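Local coordinates for arylesterase (Sulfolobus solfataricus, PDB 5L2P) that hydrolyses aromatic esters such as phenyl acetate and organophosphates such as paraoxon, as a serine esterase of the GDXG lipolytic family, at the interface of chains A and B. Sequence-based numbering; all coordinates share one arbitrary frame. Chains: chain A/B, Arylesterase.

The interface of chains A and B. Residues chain A 2, 197-198, 249-250, 254; chain B 193, 196-197.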
ATOM      1  N   PRO A   2       0.134 -13.262  -5.587  1.00 76.60           N
ATOM      2  CA  PRO A   2       0.268 -14.211  -4.490  1.00 73.80           C
ATOM      3  C   PRO A   2      -1.075 -14.540  -3.822  1.00 70.44           C
ATOM      4  O   PRO A   2      -1.374 -14.053  -2.743  1.00 68.76           O
ATOM      5  CB  PRO A   2       1.221 -13.498  -3.539  1.00 76.81           C
ATOM      6  CG  PRO A   2       0.886 -12.083  -3.704  1.00 78.48           C
ATOM      7  CD  PRO A   2       0.537 -11.907  -5.162  1.00 79.13           C
ATOM      8  N   ARG A 197      -6.501  -2.016  -9.197  1.00 50.34           N
ATOM      9  CA  ARG A 197      -5.620  -3.152  -9.383  1.00 49.14           C
ATOM     10  C   ARG A 197      -6.346  -4.454  -9.511  1.00 47.71           C
ATOM     11  O   ARG A 197      -5.903  -5.341 -10.252  1.00 49.11           O
ATOM     12  CB  ARG A 197      -4.642  -3.260  -8.204  1.00 50.98           C
ATOM     13  CG  ARG A 197      -3.581  -2.191  -8.111  1.00 50.93           C
ATOM     14  CD  ARG A 197      -2.669  -2.369  -6.890  1.00 50.23           C
ATOM     15  NE  ARG A 197      -1.502  -1.502  -7.069  1.00 51.22           N
ATOM     16  CZ  ARG A 197      -0.638  -1.161  -6.131  1.00 48.96           C
ATOM     17  NH1 ARG A 197      -0.777  -1.573  -4.897  1.00 47.84           N
ATOM     18  NH2 ARG A 197       0.374  -0.398  -6.464  1.00 51.48           N
ATOM     19  N   TYR A 198      -7.449  -4.614  -8.797  1.00 47.99           N
ATOM     20  CA  TYR A 198      -8.128  -5.927  -8.780  1.00 50.27           C
ATOM     21  C   TYR A 198      -9.536  -5.863  -9.348  1.00 50.49           C
ATOM     22  O   TYR A 198     -10.380  -6.683  -8.988  1.00 49.99           O
ATOM     23  CB  TYR A 198      -8.188  -6.464  -7.367  1.00 50.57           C
ATOM     24  CG  TYR A 198      -6.905  -6.300  -6.599  1.00 49.85           C
ATOM     25  CD1 TYR A 198      -5.702  -6.791  -7.094  1.00 50.42           C
ATOM     26  CD2 TYR A 198      -6.896  -5.662  -5.382  1.00 48.99           C
ATOM     27  CE1 TYR A 198      -4.513  -6.620  -6.402  1.00 50.34           C
ATOM     28  CE2 TYR A 198      -5.721  -5.492  -4.682  1.00 47.88           C
ATOM     29  CZ  TYR A 198      -4.531  -5.963  -5.197  1.00 49.14           C
ATOM     30  OH  TYR A 198      -3.339  -5.850  -4.502  1.00 49.89           O
ATOM     31  N   GLU A 249      -8.050  -9.144   0.725  1.00 38.43           N
ATOM     32  CA  GLU A 249      -6.897  -8.440   0.160  1.00 39.66           C
ATOM     33  C   GLU A 249      -6.971  -8.167  -1.337  1.00 39.28           C
ATOM     34  O   GLU A 249      -6.648  -7.054  -1.802  1.00 44.65           O
ATOM     35  CB  GLU A 249      -5.609  -9.203   0.505  1.00 40.59           C
ATOM     36  CG  GLU A 249      -4.320  -8.578   0.035  1.00 41.03           C
ATOM     37  CD  GLU A 249      -3.127  -9.412   0.399  1.00 44.79           C
ATOM     38  OE1 GLU A 249      -3.367 -10.573   0.834  1.00 43.90           O
ATOM     39  OE2 GLU A 249      -1.951  -8.908   0.280  1.00 49.19           O
ATOM     40  N   TYR A 250      -7.379  -9.152  -2.115  1.00 41.55           N
ATOM     41  CA  TYR A 250      -7.397  -8.990  -3.590  1.00 43.16           C
ATOM     42  C   TYR A 250      -8.828  -8.838  -4.112  1.00 43.29           C
ATOM     43  O   TYR A 250      -9.243  -9.485  -5.062  1.00 45.85           O
ATOM     44  CB  TYR A 250      -6.658 -10.163  -4.231  1.00 44.32           C
ATOM     45  CG  TYR A 250      -5.205 -10.136  -3.847  1.00 45.08           C
ATOM     46  CD1 TYR A 250      -4.352  -9.136  -4.317  1.00 44.84           C
ATOM     47  CD2 TYR A 250      -4.702 -11.065  -2.963  1.00 46.91           C
ATOM     48  CE1 TYR A 250      -3.032  -9.093  -3.924  1.00 47.84           C
ATOM     49  CE2 TYR A 250      -3.374 -11.037  -2.587  1.00 49.26           C
ATOM     50  CZ  TYR A 250      -2.549 -10.044  -3.076  1.00 49.86           C
ATOM     51  OH  TYR A 250      -1.241  -9.967  -2.711  1.00 54.76           O
ATOM     52  N   ARG A 254     -12.066  -3.793  -1.367  1.00 40.74           N
ATOM     53  CA  ARG A 254     -11.317  -3.818  -0.103  1.00 40.05           C
ATOM     54  C   ARG A 254     -11.193  -2.458   0.553  1.00 41.03           C
ATOM     55  O   ARG A 254     -11.501  -2.302   1.724  1.00 42.57           O
ATOM     56  CB  ARG A 254      -9.932  -4.398  -0.334  1.00 38.96           C
ATOM     57  CG  ARG A 254      -9.038  -4.548   0.902  1.00 37.61           C
ATOM     58  CD  ARG A 254      -7.582  -4.824   0.501  1.00 38.37           C
ATOM     59  NE  ARG A 254      -6.951  -3.625  -0.043  1.00 38.93           N
ATOM     60  CZ  ARG A 254      -5.839  -3.597  -0.747  1.00 40.41           C
ATOM     61  NH1 ARG A 254      -5.199  -4.710  -1.032  1.00 42.41           N
ATOM     62  NH2 ARG A 254      -5.361  -2.423  -1.163  1.00 41.25           N
TER
ATOM     63  N   LYS B 193       6.075  -5.892   0.379  1.00 44.57           N
ATOM     64  CA  LYS B 193       4.946  -6.163  -0.459  1.00 46.44           C
ATOM     65  C   LYS B 193       5.359  -6.315  -1.922  1.00 48.31           C
ATOM     66  O   LYS B 193       4.903  -7.224  -2.623  1.00 48.97           O
ATOM     67  CB  LYS B 193       3.895  -5.050  -0.368  1.00 46.02           C
ATOM     68  CG  LYS B 193       3.081  -5.041   0.888  1.00 48.48           C
ATOM     69  CD  LYS B 193       2.142  -6.236   1.045  1.00 53.60           C
ATOM     70  CE  LYS B 193       1.881  -6.485   2.530  1.00 58.32           C
ATOM     71  NZ  LYS B 193       0.623  -7.242   2.642  1.00 67.49           N
ATOM     72  N   ASN B 196       7.156  -9.759  -2.667  1.00 44.55           N
ATOM     73  CA  ASN B 196       6.308 -10.910  -2.640  1.00 46.29           C
ATOM     74  C   ASN B 196       5.210 -10.891  -3.718  1.00 46.85           C
ATOM     75  O   ASN B 196       4.780 -11.937  -4.143  1.00 47.51           O
ATOM     76  CB  ASN B 196       5.695 -11.035  -1.255  1.00 49.43           C
ATOM     77  CG  ASN B 196       6.701 -11.509  -0.221  1.00 52.12           C
ATOM     78  OD1 ASN B 196       7.083 -12.692  -0.223  1.00 55.34           O
ATOM     79  ND2 ASN B 196       7.132 -10.594   0.683  1.00 49.47           N
ATOM     80  N   ARG B 197       4.767  -9.710  -4.135  1.00 44.16           N
ATOM     81  CA  ARG B 197       3.727  -9.576  -5.106  1.00 42.83           C
ATOM     82  C   ARG B 197       4.200  -9.624  -6.550  1.00 45.48           C
ATOM     83  O   ARG B 197       3.476 -10.116  -7.432  1.00 47.31           O
ATOM     84  CB  ARG B 197       2.951  -8.286  -4.889  1.00 40.36           C
ATOM     85  CG  ARG B 197       2.029  -8.404  -3.712  1.00 40.81           C
ATOM     86  CD  ARG B 197       1.251  -7.131  -3.561  1.00 41.71           C
ATOM     87  NE  ARG B 197       0.342  -7.223  -2.421  1.00 42.06           N
ATOM     88  CZ  ARG B 197      -0.396  -6.224  -1.977  1.00 39.54           C
ATOM     89  NH1 ARG B 197      -0.330  -5.064  -2.579  1.00 38.64           N
ATOM     90  NH2 ARG B 197      -1.237  -6.426  -0.975  1.00 40.09           N
TER
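B:Arg197 reaches from chain B into a group of polar side chains on chain A and meets A:Glu249, which comes from the opposite direction. Arginine suits the place because it offers several donors in one plane. Its NH2 donates to the carboxylate oxygen OE2 of A:Glu249 over 2.9 Å, a nearly straight bond (164° at the hydrogen) that doubles as a salt bridge. OE2 lies at the edge of the guanidinium, in its plane, and accepts through its anti lone pair, on the side away from OE1; with the two planes 49° apart, the pair does not form the flat, two-pronged pairing. Glutamate fits because its extended chain, with CG anti to the backbone N (chi1 -178°), carries the charge out to the partner. From the same helix as B:Arg197, NZ of B:Lys193 forms a longer salt bridge to OE2 of A:Glu249, at 3.9 Å, while its CD packs over one guanidinium face. Each tyrosine carries a hydroxyl on a rigid ring: that of A:Tyr198 stands over the opposite face, 3.7 Å from NH1 of B:Arg197, its ring nearly perpendicular to the guanidinium, and OH of A:Tyr250 takes a weak, strongly bent hydrogen bond from NE of B:Arg197 at 3.2 Å. Nearer the backbone, A:Pro2 supplies a rigid apolar surface, its CG 3.9 Å from CG of B:Arg197. A lysine in place of B:Arg197 would probably keep a charge for A:Glu249 but lose the in-plane NH2 bond and leave the A:Tyr250 hydroxyl without its NE partner. A:Arg197 and A:Arg254 also lie close, and A:Glu249 probably offsets part of the gathered positive charge. The two-fold interface repeats the contact, but the enzyme is a monomer, so this pairing may reflect crystal packing. B:Arg197 belongs to helix 193-198, whereas A:Glu249 and A:Tyr250 follow strand 242-248 of the alpha/beta hydrolase fold, just before the catalytic A:Asp251, about 7 Å from the patch centre.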